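Local structure of putative gdp-fucose protein o-fucosyltransferase 1 (Caenorhabditis elegans, 3ZY3) at residues F20-D25 against A176-K181; V214-R219 against K281-A286; V227-D232 against L255-C260; Q266-I271 against D294-A299. The protein is a putative protein O-fucosyltransferase of the GT-B fold class that binds guanosine-5'-diphosphate. One frame throughout, in Å; residues are numbered along the deposited sequence.

In the fold
From the N terminus, helix 20-37 comes first, and contact 1 joins its opening turn to the loop after strand 168-171, closing a span of about 150 residues. Contact 2 follows, pairing strands 213-218 and 282-287 in the five-stranded parallel sheet. Contact 3 nests inside that loop and fastens helix 224-229 to helix 257-260 by a disulfide. Contact 4 crosses contact 2 along the chain: its helices, 264-278 and 293-300, flank strand 282-287 in sequence and pack on the sheet that contact 2 builds. Contacts 1 and 2, with centres 24 Å apart, both reach GDP, which thus bridges helix 20-37 and the parallel sheet.

Contact 1: residues F20-D25 against A176-K181; sequences FGNQVD and APFPSK. With GDP (guanosine-5'-diphosphate), chain E.
The opening turn of helix 20-37, a GDP-binding element, is tied through D25 and N22 to S180 and F178 in the loop after strand 168-171. The carboxylate of D25 is held by two donors from one serine. S180 OG gives a hydrogen bond to D25 OD1 at 2.6 Å, meeting it on the syn side though well out of the carboxylate plane, while S180 N reaches D25 OD2 at 2.8 Å from above that plane. F178 packs beside this pair, with its CG anti to the backbone N (chi1 -176°), which carries the ring to N22 and D25. N22 ND2 lies over one ring face, 3.5 Å from F178 CZ and offset toward the rim, the amide plane inclined 29° to the ring. The D25 carboxylate stands almost perpendicular to the same ring, with OD2 3.3 Å from F178 CE1. P179, which follows a cis peptide, brings its CA to 3.4 Å from D25 OD2. A water links D25 O to P177 O. On the GDP side, G21 N binds O2A at 2.6 Å and N22 N binds O1A at 2.9 Å. D25 OD1 also forms a salt bridge with R342, so the buried carboxylate has three partners; W185 NE1 positions S180 OG from the second shell. The arginine and the two serine donors would favour its charged form, and together they fix the loop against the helix turn that presents its N-H groups to the diphosphate.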
# COMPACT_ATOMS: atom_id res chain seq x y z
N PHE A 20 -4.59 -3.50 2.42
CA PHE A 20 -3.79 -2.31 2.74
C PHE A 20 -2.51 -2.14 1.90
O PHE A 20 -2.21 -1.03 1.39
CB PHE A 20 -3.48 -2.22 4.25
CG PHE A 20 -2.90 -0.90 4.68
CD1 PHE A 20 -3.63 0.28 4.56
CD2 PHE A 20 -1.63 -0.85 5.25
CE1 PHE A 20 -3.08 1.49 4.99
CE2 PHE A 20 -1.07 0.34 5.67
CZ PHE A 20 -1.79 1.52 5.55
N GLY A 21 -1.76 -3.24 1.76
CA GLY A 21 -0.58 -3.30 0.87
C GLY A 21 -0.90 -2.85 -0.54
O GLY A 21 -0.19 -2.00 -1.10
N ASN A 22 -1.94 -3.45 -1.12
CA ASN A 22 -2.50 -3.06 -2.43
C ASN A 22 -2.81 -1.55 -2.48
O ASN A 22 -2.46 -0.86 -3.44
CB ASN A 22 -3.81 -3.82 -2.65
CG ASN A 22 -3.79 -4.84 -3.78
OD1 ASN A 22 -3.49 -6.03 -3.57
ND2 ASN A 22 -4.24 -4.41 -4.97
N GLN A 23 -3.51 -1.05 -1.45
CA GLN A 23 -3.98 0.32 -1.46
C GLN A 23 -2.83 1.34 -1.40
O GLN A 23 -2.83 2.35 -2.14
CB GLN A 23 -4.99 0.54 -0.34
CG GLN A 23 -6.22 -0.37 -0.46
CD GLN A 23 -7.07 -0.34 0.80
OE1 GLN A 23 -7.12 0.67 1.51
NE2 GLN A 23 -7.72 -1.47 1.09
N VAL A 24 -1.87 1.07 -0.53
CA VAL A 24 -0.69 1.92 -0.43
C VAL A 24 0.11 1.95 -1.73
O VAL A 24 0.56 3.02 -2.20
CB VAL A 24 0.19 1.53 0.78
CG1 VAL A 24 1.52 2.27 0.74
CG2 VAL A 24 -0.54 1.89 2.05
N ASP A 25 0.29 0.76 -2.29
CA ASP A 25 1.09 0.55 -3.50
C ASP A 25 0.56 1.42 -4.62
O ASP A 25 1.34 2.11 -5.30
CB ASP A 25 1.06 -0.91 -3.95
CG ASP A 25 2.27 -1.28 -4.77
OD1 ASP A 25 3.40 -0.88 -4.40
OD2 ASP A 25 2.12 -1.98 -5.80
N ALA A 176 -3.62 4.50 -11.05
CA ALA A 176 -2.20 4.13 -10.90
C ALA A 176 -2.01 2.66 -11.26
O ALA A 176 -2.94 1.86 -11.07
CB ALA A 176 -1.75 4.36 -9.49
N PRO A 177 -0.82 2.30 -11.78
CA PRO A 177 -0.57 0.89 -12.07
C PRO A 177 -0.45 0.04 -10.82
O PRO A 177 -0.09 0.52 -9.73
CB PRO A 177 0.79 0.89 -12.79
CG PRO A 177 1.43 2.18 -12.45
CD PRO A 177 0.29 3.16 -12.24
N PHE A 178 -0.76 -1.24 -10.98
CA PHE A 178 -0.51 -2.22 -9.94
C PHE A 178 0.12 -3.47 -10.56
O PHE A 178 -0.44 -4.03 -11.50
CB PHE A 178 -1.79 -2.56 -9.17
CG PHE A 178 -1.53 -3.49 -8.03
CD1 PHE A 178 -0.84 -3.05 -6.89
CD2 PHE A 178 -1.90 -4.83 -8.11
CE1 PHE A 178 -0.56 -3.91 -5.84
CE2 PHE A 178 -1.64 -5.70 -7.07
CZ PHE A 178 -0.95 -5.24 -5.93
N PRO A 179 1.30 -3.90 -10.06
CA PRO A 179 2.11 -3.35 -8.96
C PRO A 179 2.79 -2.01 -9.31
O PRO A 179 2.91 -1.66 -10.48
CB PRO A 179 3.15 -4.45 -8.70
CG PRO A 179 3.23 -5.21 -10.00
CD PRO A 179 1.86 -5.17 -10.59
N SER A 180 3.18 -1.26 -8.28
CA SER A 180 3.86 0.02 -8.44
C SER A 180 5.14 -0.09 -9.28
O SER A 180 5.87 -1.10 -9.27
CB SER A 180 4.19 0.64 -7.08
OG SER A 180 5.03 -0.22 -6.29
N LYS A 181 5.42 0.99 -9.99
CA LYS A 181 6.65 1.12 -10.72
C LYS A 181 7.79 1.49 -9.75
O LYS A 181 7.55 2.12 -8.72
CB LYS A 181 6.48 2.18 -11.81
CG LYS A 181 5.25 1.94 -12.70
CD LYS A 181 5.40 0.68 -13.55
CE LYS A 181 4.20 0.51 -14.49
NZ LYS A 181 4.25 -0.89 -15.07
PB GDP E . -0.33 -8.79 0.05
O1B GDP E . -1.61 -9.53 -0.24
O2B GDP E . 0.53 -9.63 0.96
O3B GDP E . 0.37 -8.23 -1.15
O3A GDP E . -0.70 -7.54 0.98
PA GDP E . -2.10 -6.77 1.25
O1A GDP E . -2.53 -6.07 0.00
O2A GDP E . -1.82 -5.78 2.37
O5' GDP E . -3.18 -7.85 1.69
C5' GDP E . -2.88 -8.69 2.80
C4' GDP E . -3.76 -8.29 3.98
O4' GDP E . -3.70 -9.36 4.91
C3' GDP E . -3.24 -7.13 4.80
O3' GDP E . -3.57 -5.84 4.29
C2' GDP E . -3.85 -7.42 6.17
O2' GDP E . -5.27 -7.16 6.20
C1' GDP E . -3.61 -8.91 6.27
N9 GDP E . -2.21 -9.13 6.75
C8 GDP E . -1.15 -9.56 6.00
N7 GDP E . -0.04 -9.67 6.76
C5 GDP E . -0.39 -9.30 8.02
C6 GDP E . 0.28 -9.17 9.34
O6 GDP E . 1.50 -9.43 9.42
N1 GDP E . -0.45 -8.75 10.41
C2 GDP E . -1.78 -8.46 10.30
N2 GDP E . -2.51 -8.05 11.39
N3 GDP E . -2.46 -8.58 9.14
C4 GDP E . -1.81 -8.95 8.00
O HOH W 1 1.23 2.51 -8.40

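Contact 2: residues V214-R219 against K281-A286; sequences VAVHLR and KSVFVA. With GDP (guanosine-5'-diphosphate), chain E.
L218 and A286 close the strand pair 213-218 and 282-287 with a nearly straight hydrogen bond, L218 N to A286 O at 2.9 Å (173° at the hydrogen). Along the L218 side chain, CB passes 4.1 Å from A286 O, CG comes to 3.8 Å from V285 CG1, CD1 touches that same methyl, and CD2 turns to I267 on helix 264-278. V216 and V285 pack on this same face, their CG2 methyls 3.8 Å apart. Four further backbone bonds, starting with V214 N to S282 O, keep the parallel strands in register. H217 and A286 point to the other face and, at the C-terminal ends of the strands, meet the guanine. H217 NE2 gives a hydrogen bond to GDP N7 at 3.0 Å, and ND1 pairs with S337, so both ring nitrogens are engaged and the imidazole is fixed in rotation. R219, its chain bent at chi2 (61°), brings NE to GDP O2B at 2.8 Å and NH2 to O1B at 2.7 Å, with D223 and D288 as second partners of the guanidinium. A parallel sheet in the order 3-2-1-4-5, with nucleotide bound at the carboxyl ends of its strands, is characteristic of the Rossmann-like domains of GT-B proteins.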
# COMPACT_ATOMS: atom_id res chain seq x y z
N VAL A 214 15.28 -8.94 15.22
CA VAL A 214 14.88 -9.30 13.87
C VAL A 214 13.35 -9.29 13.85
O VAL A 214 12.71 -9.85 14.75
CB VAL A 214 15.38 -10.71 13.44
CG1 VAL A 214 14.79 -11.08 12.09
CG2 VAL A 214 16.92 -10.76 13.39
N ALA A 215 12.77 -8.64 12.83
CA ALA A 215 11.32 -8.68 12.58
C ALA A 215 11.08 -9.46 11.33
O ALA A 215 11.78 -9.27 10.33
CB ALA A 215 10.73 -7.28 12.42
N VAL A 216 10.06 -10.31 11.37
CA VAL A 216 9.76 -11.17 10.25
C VAL A 216 8.30 -11.03 9.90
O VAL A 216 7.46 -10.86 10.79
CB VAL A 216 10.14 -12.67 10.51
CG1 VAL A 216 11.57 -12.79 11.06
CG2 VAL A 216 9.17 -13.39 11.46
N HIS A 217 8.00 -11.08 8.60
CA HIS A 217 6.63 -11.05 8.15
C HIS A 217 6.26 -12.46 7.66
O HIS A 217 6.87 -12.95 6.74
CB HIS A 217 6.42 -10.02 7.05
CG HIS A 217 5.01 -10.00 6.53
ND1 HIS A 217 4.70 -9.79 5.20
CD2 HIS A 217 3.83 -10.24 7.15
CE1 HIS A 217 3.39 -9.85 5.04
NE2 HIS A 217 2.83 -10.12 6.21
N LEU A 218 5.31 -13.12 8.32
CA LEU A 218 4.86 -14.45 7.87
C LEU A 218 3.48 -14.31 7.26
O LEU A 218 2.48 -14.21 7.96
CB LEU A 218 4.85 -15.47 9.01
CG LEU A 218 6.15 -15.65 9.82
CD1 LEU A 218 5.98 -16.77 10.87
CD2 LEU A 218 7.26 -16.03 8.86
N ARG A 219 3.46 -14.36 5.92
CA ARG A 219 2.27 -14.24 5.11
C ARG A 219 1.77 -15.66 4.85
O ARG A 219 2.42 -16.43 4.14
CB ARG A 219 2.65 -13.52 3.80
CG ARG A 219 1.48 -13.19 2.87
CD ARG A 219 0.41 -12.23 3.51
NE ARG A 219 -0.51 -11.71 2.49
CZ ARG A 219 -1.63 -12.32 2.09
NH1 ARG A 219 -2.01 -13.47 2.62
NH2 ARG A 219 -2.37 -11.78 1.11
N LYS A 281 18.79 -10.43 19.85
CA LYS A 281 18.42 -10.79 21.20
C LYS A 281 16.94 -11.06 21.33
O LYS A 281 16.48 -11.48 22.39
CB LYS A 281 18.85 -9.68 22.17
CG LYS A 281 20.37 -9.58 22.33
CD LYS A 281 20.93 -10.75 23.12
CE LYS A 281 22.37 -10.53 23.55
NZ LYS A 281 23.35 -10.79 22.45
N SER A 282 16.20 -10.85 20.24
CA SER A 282 14.79 -11.17 20.18
C SER A 282 14.32 -11.19 18.74
O SER A 282 14.98 -10.65 17.84
CB SER A 282 13.96 -10.13 20.95
OG SER A 282 13.98 -8.86 20.30
N VAL A 283 13.16 -11.80 18.52
CA VAL A 283 12.53 -11.81 17.21
C VAL A 283 11.08 -11.35 17.40
O VAL A 283 10.42 -11.73 18.38
CB VAL A 283 12.56 -13.24 16.57
CG1 VAL A 283 11.71 -13.27 15.33
CG2 VAL A 283 14.03 -13.68 16.25
N PHE A 284 10.65 -10.45 16.51
CA PHE A 284 9.24 -10.09 16.37
C PHE A 284 8.66 -10.79 15.16
O PHE A 284 9.29 -10.89 14.12
CB PHE A 284 9.11 -8.57 16.18
CG PHE A 284 7.69 -8.11 15.91
CD1 PHE A 284 6.71 -8.18 16.90
CD2 PHE A 284 7.33 -7.59 14.67
CE1 PHE A 284 5.39 -7.75 16.66
CE2 PHE A 284 6.00 -7.13 14.42
CZ PHE A 284 5.04 -7.21 15.45
N VAL A 285 7.43 -11.28 15.30
CA VAL A 285 6.72 -11.89 14.19
C VAL A 285 5.40 -11.16 13.98
O VAL A 285 4.56 -11.10 14.89
CB VAL A 285 6.37 -13.36 14.43
CG1 VAL A 285 5.68 -13.94 13.20
CG2 VAL A 285 7.61 -14.19 14.79
N ALA A 286 5.24 -10.64 12.78
CA ALA A 286 3.95 -10.15 12.30
C ALA A 286 3.39 -11.22 11.38
O ALA A 286 4.11 -11.75 10.52
CB ALA A 286 4.14 -8.85 11.53
PB GDP E . -0.33 -8.79 0.05
O1B GDP E . -1.61 -9.53 -0.24
O2B GDP E . 0.53 -9.63 0.96
O3B GDP E . 0.37 -8.23 -1.15
O3A GDP E . -0.70 -7.54 0.98
PA GDP E . -2.10 -6.77 1.25
O1A GDP E . -2.53 -6.07 0.00
O2A GDP E . -1.82 -5.78 2.37
O5' GDP E . -3.18 -7.85 1.69
C5' GDP E . -2.88 -8.69 2.80
C4' GDP E . -3.76 -8.29 3.98
O4' GDP E . -3.70 -9.36 4.91
C3' GDP E . -3.24 -7.13 4.80
O3' GDP E . -3.57 -5.84 4.29
C2' GDP E . -3.85 -7.42 6.17
O2' GDP E . -5.27 -7.16 6.20
C1' GDP E . -3.61 -8.91 6.27
N9 GDP E . -2.21 -9.13 6.75
C8 GDP E . -1.15 -9.56 6.00
N7 GDP E . -0.04 -9.67 6.76
C5 GDP E . -0.39 -9.30 8.02
C6 GDP E . 0.28 -9.17 9.34
O6 GDP E . 1.50 -9.43 9.42
N1 GDP E . -0.45 -8.75 10.41
C2 GDP E . -1.78 -8.46 10.30
N2 GDP E . -2.51 -8.05 11.39
N3 GDP E . -2.46 -8.58 9.14
C4 GDP E . -1.81 -8.95 8.00

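Contact 3: residues V227-D232 against L255-C260; sequences VCEHID and LTKEIC
C228 turns its SG anti to its own carbonyl carbon (chi1 -58°), whereas C260 places its sulfur anti to the backbone N (chi1 -164°), and the two meet in a disulfide with C228 SG 2.0 Å from C260 SG and a left-handed chi3 of -75°. I231 is wedged beside this bond. Its CD1 presses on C260 CB at 3.2 Å, tighter than ordinary carbon packing, its CG1 lies 3.9 Å from L255 CD2, and its CG2 touches L255 O. The I231 and L255 side chains run roughly at right angles. K257 lays its aliphatic chain along the backbone at C228 and E229, bringing CD to 3.2 Å from C228 O, an oxygen that also accepts the backbone bond of I231 N. The lysine amino group continues past E229 without pairing with its carboxylate. T256 starts the second helix as N-cap, with OG1 accepting from I259 N at 3.2 Å. A water donates to L255 O at 2.7 Å and more weakly to D232 O. No direct hydrogen bond joins the segments, so the covalent bridge, I231 and the aliphatic part of K257 carry the contact. C260 O is gripped by W224 NE1, from the start of helix 224-229, and by N331 ND2, just beyond strand 327-330. The disulfide thus joins helix 224-229, where the V227 side chain is about 6 Å from GDP, to the short helix 257-260, which leads on into helix 264-278.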
# COMPACT_ATOMS: atom_id res chain seq x y z
N VAL A 227 -1.90 -17.37 -4.66
CA VAL A 227 -0.96 -16.32 -5.06
C VAL A 227 0.33 -16.94 -5.62
O VAL A 227 0.78 -16.57 -6.71
CB VAL A 227 -0.67 -15.33 -3.90
CG1 VAL A 227 0.46 -14.36 -4.26
CG2 VAL A 227 -1.94 -14.57 -3.54
N CYS A 228 0.89 -17.91 -4.89
CA CYS A 228 2.19 -18.51 -5.21
C CYS A 228 2.10 -19.59 -6.29
O CYS A 228 3.11 -19.94 -6.89
CB CYS A 228 2.89 -19.04 -3.94
SG CYS A 228 3.14 -17.71 -2.71
N GLU A 229 0.90 -20.08 -6.57
CA GLU A 229 0.65 -20.95 -7.73
C GLU A 229 0.90 -20.22 -9.05
O GLU A 229 1.08 -20.84 -10.09
CB GLU A 229 -0.80 -21.44 -7.71
CG GLU A 229 -1.02 -22.68 -6.91
CD GLU A 229 -2.45 -23.18 -6.99
OE1 GLU A 229 -3.20 -22.82 -7.95
OE2 GLU A 229 -2.82 -23.96 -6.08
N HIS A 230 0.86 -18.89 -9.00
CA HIS A 230 1.16 -18.04 -10.14
C HIS A 230 2.57 -18.24 -10.70
O HIS A 230 2.81 -17.89 -11.87
CB HIS A 230 0.96 -16.57 -9.79
CG HIS A 230 -0.38 -16.03 -10.18
ND1 HIS A 230 -1.47 -16.05 -9.34
CD2 HIS A 230 -0.81 -15.46 -11.34
CE1 HIS A 230 -2.51 -15.52 -9.96
NE2 HIS A 230 -2.13 -15.14 -11.17
N ILE A 231 3.48 -18.78 -9.90
CA ILE A 231 4.90 -18.84 -10.26
C ILE A 231 5.21 -19.91 -11.30
O ILE A 231 4.95 -21.10 -11.09
CB ILE A 231 5.81 -19.01 -9.01
CG1 ILE A 231 5.74 -17.76 -8.14
CG2 ILE A 231 7.27 -19.30 -9.42
CD1 ILE A 231 6.15 -18.01 -6.72
N ASP A 232 5.77 -19.44 -12.42
CA ASP A 232 6.34 -20.28 -13.48
C ASP A 232 7.75 -19.80 -13.80
O ASP A 232 7.93 -18.75 -14.41
CB ASP A 232 5.46 -20.20 -14.74
CG ASP A 232 6.02 -21.00 -15.90
OD1 ASP A 232 6.90 -21.87 -15.68
OD2 ASP A 232 5.58 -20.76 -17.04
N LEU A 255 12.18 -15.62 -9.65
CA LEU A 255 11.15 -15.81 -8.61
C LEU A 255 10.82 -17.31 -8.47
O LEU A 255 10.53 -18.00 -9.46
CB LEU A 255 9.89 -14.99 -8.91
CG LEU A 255 8.77 -15.11 -7.85
CD1 LEU A 255 9.24 -14.69 -6.47
CD2 LEU A 255 7.54 -14.32 -8.26
N THR A 256 10.87 -17.82 -7.24
CA THR A 256 10.66 -19.24 -6.97
C THR A 256 9.58 -19.41 -5.92
O THR A 256 9.21 -18.47 -5.21
CB THR A 256 11.94 -19.92 -6.43
OG1 THR A 256 12.31 -19.34 -5.16
CG2 THR A 256 13.09 -19.84 -7.43
N LYS A 257 9.09 -20.64 -5.81
CA LYS A 257 8.11 -20.93 -4.76
C LYS A 257 8.73 -20.82 -3.36
O LYS A 257 8.03 -20.50 -2.41
CB LYS A 257 7.46 -22.30 -4.96
CG LYS A 257 6.76 -22.43 -6.30
CD LYS A 257 5.24 -22.28 -6.22
CE LYS A 257 4.64 -22.91 -7.47
NZ LYS A 257 3.28 -23.51 -7.27
N GLU A 258 10.04 -21.05 -3.26
CA GLU A 258 10.77 -20.84 -2.00
C GLU A 258 10.78 -19.39 -1.54
O GLU A 258 10.84 -19.13 -0.33
CB GLU A 258 12.22 -21.28 -2.15
CG GLU A 258 12.42 -22.78 -2.10
CD GLU A 258 12.36 -23.47 -3.46
OE1 GLU A 258 12.17 -22.80 -4.51
OE2 GLU A 258 12.51 -24.71 -3.47
N ILE A 259 10.78 -18.47 -2.48
CA ILE A 259 10.66 -17.04 -2.18
C ILE A 259 9.22 -16.67 -1.79
O ILE A 259 8.98 -16.01 -0.75
CB ILE A 259 11.13 -16.18 -3.37
CG1 ILE A 259 12.65 -16.30 -3.55
CG2 ILE A 259 10.71 -14.70 -3.21
CD1 ILE A 259 13.17 -15.84 -4.89
N CYS A 260 8.25 -17.07 -2.62
CA CYS A 260 6.82 -16.75 -2.40
C CYS A 260 6.24 -17.42 -1.16
O CYS A 260 5.52 -16.80 -0.37
CB CYS A 260 6.00 -17.17 -3.61
SG CYS A 260 4.34 -16.40 -3.62
O HOH W 2 9.69 -17.19 -11.85

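Contact 4: residues Q266-I271 against D294-A299; sequences QILEQI and DEINEA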
# COMPACT_ATOMS: atom_id res chain seq x y z
N GLN A 266 12.08 -24.09 6.04
CA GLN A 266 12.84 -23.00 5.44
C GLN A 266 12.68 -21.71 6.25
O GLN A 266 13.66 -20.96 6.46
CB GLN A 266 12.38 -22.80 3.98
CG GLN A 266 13.04 -23.76 3.00
CD GLN A 266 12.22 -23.95 1.71
OE1 GLN A 266 11.21 -23.27 1.49
NE2 GLN A 266 12.67 -24.87 0.85
N ILE A 267 11.47 -21.46 6.73
CA ILE A 267 11.22 -20.28 7.55
C ILE A 267 12.09 -20.32 8.80
O ILE A 267 12.79 -19.35 9.10
CB ILE A 267 9.72 -20.11 7.94
CG1 ILE A 267 8.91 -19.63 6.74
CG2 ILE A 267 9.58 -19.12 9.11
CD1 ILE A 267 7.40 -19.91 6.82
N LEU A 268 12.00 -21.43 9.53
CA LEU A 268 12.73 -21.54 10.78
C LEU A 268 14.24 -21.42 10.55
O LEU A 268 14.94 -20.77 11.33
CB LEU A 268 12.37 -22.86 11.50
CG LEU A 268 10.91 -23.06 11.94
CD1 LEU A 268 10.65 -24.46 12.53
CD2 LEU A 268 10.50 -22.00 12.97
N GLU A 269 14.74 -22.05 9.48
CA GLU A 269 16.18 -22.05 9.19
C GLU A 269 16.71 -20.64 8.92
O GLU A 269 17.77 -20.25 9.41
CB GLU A 269 16.50 -22.95 7.99
CG GLU A 269 16.56 -24.43 8.32
CD GLU A 269 16.54 -25.32 7.07
OE1 GLU A 269 16.38 -24.80 5.94
OE2 GLU A 269 16.66 -26.55 7.22
N GLN A 270 15.93 -19.88 8.15
CA GLN A 270 16.28 -18.51 7.79
C GLN A 270 16.15 -17.51 8.93
O GLN A 270 16.95 -16.59 9.02
CB GLN A 270 15.49 -18.09 6.55
CG GLN A 270 15.85 -19.02 5.39
CD GLN A 270 15.05 -18.75 4.13
OE1 GLN A 270 14.93 -17.61 3.69
NE2 GLN A 270 14.51 -19.81 3.54
N ILE A 271 15.19 -17.72 9.82
CA ILE A 271 15.09 -16.91 11.05
C ILE A 271 16.33 -17.14 11.89
O ILE A 271 16.96 -16.18 12.36
CB ILE A 271 13.84 -17.28 11.92
CG1 ILE A 271 12.51 -17.15 11.17
CG2 ILE A 271 13.82 -16.47 13.21
CD1 ILE A 271 12.35 -15.95 10.42
N ASP A 294 5.34 -21.01 18.81
CA ASP A 294 5.86 -22.24 19.41
C ASP A 294 7.00 -22.84 18.59
O ASP A 294 8.03 -23.19 19.17
CB ASP A 294 4.73 -23.23 19.64
CG ASP A 294 3.75 -22.76 20.72
OD1 ASP A 294 4.15 -21.96 21.58
OD2 ASP A 294 2.58 -23.16 20.69
N GLU A 295 6.83 -22.97 17.27
CA GLU A 295 7.85 -23.58 16.39
C GLU A 295 9.11 -22.74 16.37
O GLU A 295 10.22 -23.26 16.47
CB GLU A 295 7.34 -23.71 14.94
CG GLU A 295 6.29 -24.78 14.76
CD GLU A 295 4.87 -24.22 14.77
OE1 GLU A 295 4.63 -23.15 15.37
OE2 GLU A 295 3.99 -24.87 14.16
N ILE A 296 8.94 -21.43 16.28
CA ILE A 296 10.09 -20.54 16.29
C ILE A 296 10.83 -20.59 17.63
O ILE A 296 12.07 -20.72 17.64
CB ILE A 296 9.72 -19.09 15.92
CG1 ILE A 296 9.33 -19.02 14.44
CG2 ILE A 296 10.91 -18.18 16.14
CD1 ILE A 296 8.59 -17.72 14.06
N ASN A 297 10.11 -20.49 18.75
CA ASN A 297 10.75 -20.57 20.08
C ASN A 297 11.52 -21.87 20.27
O ASN A 297 12.60 -21.89 20.89
CB ASN A 297 9.73 -20.41 21.21
CG ASN A 297 9.36 -18.96 21.46
OD1 ASN A 297 10.07 -18.06 21.03
ND2 ASN A 297 8.26 -18.74 22.15
N GLU A 298 10.96 -22.96 19.73
CA GLU A 298 11.64 -24.25 19.82
C GLU A 298 12.95 -24.20 19.01
O GLU A 298 14.01 -24.65 19.47
CB GLU A 298 10.70 -25.38 19.35
CG GLU A 298 11.41 -26.71 19.02
CD GLU A 298 10.47 -27.86 18.56
OE1 GLU A 298 9.88 -27.78 17.46
OE2 GLU A 298 10.38 -28.86 19.30
N ALA A 299 12.89 -23.62 17.82
CA ALA A 299 14.06 -23.49 16.95
C ALA A 299 15.13 -22.53 17.54
O ALA A 299 16.34 -22.71 17.32
CB ALA A 299 13.61 -23.03 15.55
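E295 O, engaged by the helical bond from A299 N at 3.0 Å, is also met by L268 CD2 at 3.7 Å, a methyl resting on the backbone of the opposing helix. The rest of the contact is apolar, with no hydrogen bond passing between helices 264-278 and 293-300. L268 has CG beside its backbone N (chi1 -63°), and from there one branch does most of the touching: CD2 packs against I296 CG1 at 3.5 Å and lies 4.2 Å from A299 CB, so it sits among E295, I296 and A299. The other methyl, CD1, runs along E295 CB at 4.2 Å. Only the base of E295 contributes, because the chain bends at chi2 and carries the carboxylate away from the helix interface. Deeper in, I271 CG2 approaches I296 CG2 at 4.5 Å. The short helical axes come within 10.0 Å and cross at -46°, a broad separation that these few branched side chains bridge. Both helices lie on one face of the parallel sheet: I271 reaches V216 and V283, and I296 reaches V285. Helix 264-278 leads into strand 282-287 and helix 293-300 leaves it, so the pair belongs to consecutive beta-alpha-beta crossovers.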